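Long-range contacts in bifunctional GH43-CE protein (Bacteroides eggerthii, PDB 6MLY), which probably hydrolyses xylan-derived xylosides with a family 43 glycoside hydrolase domain and ester bonds with a carbohydrate esterase domain: residues 637-642 and 726-731; 677-682 and 716-721. All blocks are in the same frame, centred on the assembly; numbering follows the deposited sequence.

Both contacts belong to the esterase portion of the chain, an alpha/beta-hydrolase fold, and their centres lie about 11 Å apart. Contact 1 sets the end of helix 629-639 against the start of strand 727-733; contact 2 joins two loops that the chain passes through between those two segments. A sodium ion ties them together: Thr639 O from contact 1 binds it at 2.4 Å and Tyr720 O from contact 2 at 2.3 Å, with Asp722 and Asp725 as further ligands. A probable hydrogen bond, 2.9 Å from Thr639 OG1 to Pro717 O, joins them directly. The probable esterase triad, Ser628, His768 and Asp736, lies outside both contacts, Ser628 just before helix 629-639.

Contact 1 (637-642 and 726-731); sequences AGTTNG and PKFIVI. With NA (sodium ion), chain H.
Gly638 meets Phe728 where the last turn of helix 629-639 comes up against the ring, at its CZ atom, near the start of strand 727-733. CZ lies 3.7 Å from Gly638 CA. Glycine suits this place because a side chain here would point at the strand and run into the ring. The CB of Phe728 is directed at the helix and, with CG anti to the carbonyl carbon (chi1 -75°), the ring is carried on toward Gly638. Beside this, Thr639 CG2 lies 3.8 Å from the same CZ, the two side chains crossing at about a right angle. Threonine serves two purposes here: its methyl packs on the aromatic residue, while its hydroxyl turns to Pro717 O and its backbone carbonyl to the sodium ion. Pro726 completes this closely packed part, in which all four residues are buried; its CD lies 3.0 Å from Gly638 O, and its compact, rigid ring fills the place between that oxygen and the amide of Asn641.

Asn641, beyond the helix and partly exposed, forms the side more open to solvent. Its amide and the proline ring reach toward each other tip to tip, with ND2 3.3 Å from Pro726 CG. This is packing of a polar group on carbon; the amide finds its polar partner in Val669 O, which suits a residue at the margin of the buried zone.

Strand 727-733 runs parallel between strands 671-675 and 757-763, bonded through Lys727 and Ile729 to Val672 and through Phe728 to Glu758. Side chains alternate along it: Phe728 faces helix 629-639 and meets Phe747 of helix 741-752 edge-to-face, whereas Lys727 and Ile729 pack on Phe784 of helix 775-789, giving the layered sandwich of an alpha/beta hydrolase.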
# COMPACT_ATOMS: atom_id res chain seq x y z
N ALA A 637 9.16 -12.71 -29.64
CA ALA A 637 10.15 -11.74 -29.17
C ALA A 637 11.57 -12.27 -29.42
O ALA A 637 12.43 -11.53 -29.86
CB ALA A 637 9.93 -11.45 -27.71
N GLY A 638 11.78 -13.56 -29.12
CA GLY A 638 13.06 -14.27 -29.32
C GLY A 638 13.57 -14.23 -30.75
O GLY A 638 14.76 -13.96 -30.99
N THR A 639 12.69 -14.49 -31.72
CA THR A 639 13.12 -14.65 -33.10
C THR A 639 13.18 -13.30 -33.83
O THR A 639 13.75 -13.23 -34.93
CB THR A 639 12.26 -15.68 -33.86
OG1 THR A 639 10.92 -15.22 -33.98
CG2 THR A 639 12.25 -17.04 -33.20
N THR A 640 12.65 -12.23 -33.22
CA THR A 640 12.51 -10.94 -33.93
C THR A 640 13.48 -9.87 -33.38
O THR A 640 13.35 -8.70 -33.71
CB THR A 640 11.05 -10.47 -33.92
OG1 THR A 640 10.62 -10.32 -32.57
CG2 THR A 640 10.15 -11.43 -34.66
N ASN A 641 14.48 -10.30 -32.60
CA ASN A 641 15.63 -9.47 -32.24
C ASN A 641 16.11 -8.69 -33.47
O ASN A 641 16.65 -9.28 -34.40
CB ASN A 641 16.79 -10.29 -31.68
CG ASN A 641 16.68 -10.57 -30.20
OD1 ASN A 641 15.90 -9.93 -29.49
ND2 ASN A 641 17.49 -11.49 -29.70
N GLY A 642 15.89 -7.38 -33.47
CA GLY A 642 16.44 -6.48 -34.47
C GLY A 642 15.52 -6.31 -35.67
O GLY A 642 15.90 -5.67 -36.64
N PRO A 726 18.58 -15.91 -30.18
CA PRO A 726 19.01 -16.52 -28.92
C PRO A 726 18.78 -18.03 -28.83
O PRO A 726 18.11 -18.62 -29.67
CB PRO A 726 18.15 -15.81 -27.86
CG PRO A 726 17.54 -14.63 -28.57
CD PRO A 726 17.39 -15.06 -30.01
N LYS A 727 19.34 -18.64 -27.77
CA LYS A 727 19.08 -20.03 -27.41
C LYS A 727 17.67 -20.14 -26.80
O LYS A 727 17.24 -19.26 -26.06
CB LYS A 727 20.12 -20.52 -26.40
CG LYS A 727 21.16 -21.48 -26.95
CD LYS A 727 22.09 -20.89 -27.98
CE LYS A 727 22.70 -21.95 -28.88
NZ LYS A 727 23.42 -23.00 -28.12
N PHE A 728 16.97 -21.23 -27.12
CA PHE A 728 15.61 -21.48 -26.65
C PHE A 728 15.56 -22.75 -25.79
O PHE A 728 16.40 -23.62 -25.92
CB PHE A 728 14.65 -21.63 -27.83
CG PHE A 728 14.30 -20.34 -28.51
CD1 PHE A 728 15.19 -19.74 -29.39
CD2 PHE A 728 13.09 -19.71 -28.26
CE1 PHE A 728 14.87 -18.54 -30.01
CE2 PHE A 728 12.78 -18.50 -28.87
CZ PHE A 728 13.67 -17.92 -29.74
N ILE A 729 14.56 -22.83 -24.92
CA ILE A 729 14.14 -24.08 -24.31
C ILE A 729 12.62 -24.16 -24.42
O ILE A 729 11.92 -23.37 -23.80
CB ILE A 729 14.61 -24.19 -22.84
CG1 ILE A 729 16.13 -24.42 -22.76
CG2 ILE A 729 13.84 -25.28 -22.10
CD1 ILE A 729 16.61 -24.93 -21.42
N VAL A 730 12.12 -25.11 -25.22
CA VAL A 730 10.69 -25.32 -25.39
C VAL A 730 10.28 -26.49 -24.50
O VAL A 730 10.99 -27.49 -24.45
CB VAL A 730 10.33 -25.56 -26.86
CG1 VAL A 730 8.83 -25.75 -27.03
CG2 VAL A 730 10.83 -24.44 -27.76
N ILE A 731 9.15 -26.34 -23.80
CA ILE A 731 8.62 -27.35 -22.86
C ILE A 731 7.12 -27.53 -23.11
O ILE A 731 6.40 -26.55 -23.29
CB ILE A 731 8.91 -26.93 -21.40
CG1 ILE A 731 10.38 -26.56 -21.19
CG2 ILE A 731 8.45 -28.02 -20.44
CD1 ILE A 731 10.71 -26.16 -19.76
NA NA H . 15.53 -13.39 -36.55

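Contact 2 (677-682 and 716-721). With NA (sodium ion), chain H.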
# COMPACT_ATOMS: atom_id res chain seq x y z
N GLY A 677 3.59 -23.06 -25.68
CA GLY A 677 3.01 -21.95 -26.42
C GLY A 677 2.46 -22.38 -27.77
O GLY A 677 2.95 -23.33 -28.38
N PRO A 678 1.41 -21.69 -28.28
CA PRO A 678 0.99 -21.85 -29.68
C PRO A 678 1.99 -21.11 -30.58
O PRO A 678 2.60 -20.14 -30.14
CB PRO A 678 -0.42 -21.22 -29.69
CG PRO A 678 -0.39 -20.19 -28.58
CD PRO A 678 0.56 -20.75 -27.54
N ILE A 679 2.17 -21.59 -31.82
CA ILE A 679 3.19 -21.05 -32.71
C ILE A 679 2.60 -20.82 -34.11
O ILE A 679 2.58 -19.69 -34.61
CB ILE A 679 4.44 -21.96 -32.72
CG1 ILE A 679 5.42 -21.60 -31.60
CG2 ILE A 679 5.14 -21.95 -34.07
CD1 ILE A 679 5.14 -22.28 -30.27
N ASP A 680 2.11 -21.90 -34.73
CA ASP A 680 1.64 -21.86 -36.11
C ASP A 680 0.13 -22.12 -36.12
O ASP A 680 -0.30 -23.27 -36.01
CB ASP A 680 2.40 -22.86 -36.98
CG ASP A 680 2.07 -22.78 -38.46
OD1 ASP A 680 1.62 -21.70 -38.91
OD2 ASP A 680 2.28 -23.78 -39.15
N MET A 681 -0.66 -21.05 -36.28
CA MET A 681 -2.11 -21.15 -36.19
C MET A 681 -2.67 -21.67 -37.52
O MET A 681 -3.86 -21.98 -37.60
CB MET A 681 -2.76 -19.81 -35.84
CG MET A 681 -2.08 -19.05 -34.71
SD MET A 681 -1.58 -20.07 -33.30
CE MET A 681 -0.31 -19.02 -32.60
N THR A 682 -1.82 -21.80 -38.54
CA THR A 682 -2.19 -22.41 -39.82
C THR A 682 -2.33 -23.93 -39.65
O THR A 682 -2.93 -24.60 -40.48
CB THR A 682 -1.20 -22.08 -40.94
OG1 THR A 682 0.01 -22.80 -40.70
CG2 THR A 682 -0.88 -20.60 -41.05
N ASN A 716 3.60 -16.02 -36.41
CA ASN A 716 4.32 -17.27 -36.19
C ASN A 716 5.80 -16.97 -35.95
O ASN A 716 6.47 -16.44 -36.84
CB ASN A 716 4.14 -18.22 -37.38
CG ASN A 716 4.81 -19.56 -37.20
OD1 ASN A 716 5.71 -19.72 -36.38
ND2 ASN A 716 4.38 -20.54 -37.98
N PRO A 717 6.37 -17.30 -34.77
CA PRO A 717 7.79 -17.06 -34.50
C PRO A 717 8.76 -17.77 -35.46
O PRO A 717 9.84 -17.24 -35.72
CB PRO A 717 8.01 -17.61 -33.08
CG PRO A 717 6.63 -17.68 -32.46
CD PRO A 717 5.68 -17.89 -33.62
N ILE A 718 8.38 -18.94 -35.98
CA ILE A 718 9.22 -19.75 -36.89
C ILE A 718 9.73 -18.88 -38.05
O ILE A 718 10.89 -18.95 -38.41
CB ILE A 718 8.48 -21.02 -37.38
CG1 ILE A 718 8.37 -22.08 -36.28
CG2 ILE A 718 9.13 -21.58 -38.63
CD1 ILE A 718 7.62 -23.33 -36.68
N THR A 719 8.84 -18.05 -38.60
CA THR A 719 9.14 -17.15 -39.72
C THR A 719 10.51 -16.47 -39.56
O THR A 719 11.22 -16.31 -40.54
CB THR A 719 8.03 -16.09 -39.86
OG1 THR A 719 6.81 -16.80 -40.04
CG2 THR A 719 8.25 -15.13 -41.01
N TYR A 720 10.87 -16.08 -38.33
CA TYR A 720 11.95 -15.11 -38.09
C TYR A 720 13.20 -15.77 -37.50
O TYR A 720 14.06 -15.06 -36.97
CB TYR A 720 11.43 -14.00 -37.17
CG TYR A 720 10.11 -13.39 -37.57
CD1 TYR A 720 10.06 -12.36 -38.51
CD2 TYR A 720 8.91 -13.84 -37.04
CE1 TYR A 720 8.85 -11.81 -38.90
CE2 TYR A 720 7.70 -13.29 -37.42
CZ TYR A 720 7.67 -12.27 -38.36
OH TYR A 720 6.48 -11.72 -38.75
N ILE A 721 13.31 -17.10 -37.58
CA ILE A 721 14.44 -17.85 -37.00
C ILE A 721 15.69 -17.71 -37.88
O ILE A 721 15.62 -17.87 -39.10
CB ILE A 721 14.11 -19.35 -36.80
CG1 ILE A 721 12.89 -19.57 -35.91
CG2 ILE A 721 15.33 -20.09 -36.27
CD1 ILE A 721 12.42 -21.01 -35.88
NA NA H . 15.53 -13.39 -36.55
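Ile679 and Asn716 touch at the middle of this contact, where the two backbones come nearest each other. The apolar part centres on the branch methyl of Ile679: CG2 lies 3.9 Å from Ile718 CD1 and 4.1 Å from Pro717 CD, and the side chains of Ile718 and Pro717 each cross that of Ile679 at about a right angle. The same methyl lies 3.3 Å from Asn716 OD1. A beta-branched residue suits this place, since CG2 stays close to the backbone while CG1 borders the proline ring, 4.2 Å from Pro717 CG. Phe747 of helix 741-752 packs on both Ile679 and Ile718.

The polar contacts begin with Asn716. Its CG stands anti to the backbone N (chi1 -178°), and OD1 accepts from Ile718 N at 2.8 Å, the donor sitting 38° above the carbonyl plane. ND2 comes within 3.1 Å of Asp680 OD1, the amide and carboxylate planes being 33° apart. Asp680 is held from its own side of the contact: OD1 accepts from Thr682 OG1 at 2.6 Å, and OD2 forms a salt bridge with Arg683. An alanine in place of Asn716 would probably leave Ile718 N without its acceptor, open a gap beside Ile679 CG2, and free the turn to shift.

Backbone contacts add a CA-H...O approach from Asn716 CA to Ile679 O, 3.4 Å between them, while Gln743 OE1 accepts from both Ile679 N and Asp680 N.

Asn716 thus forms an Asx turn leading into the 3-10 segment 718-719, where Tyr720 N bonds to Pro717 O. The short coil delivers the carbonyl of Tyr720 to the sodium ion, a site built from the carbonyls of Thr639, at the end of helix 629-639, and Tyr720, with the side chains of Asp722 and Asp725, on an alpha/beta-hydrolase domain.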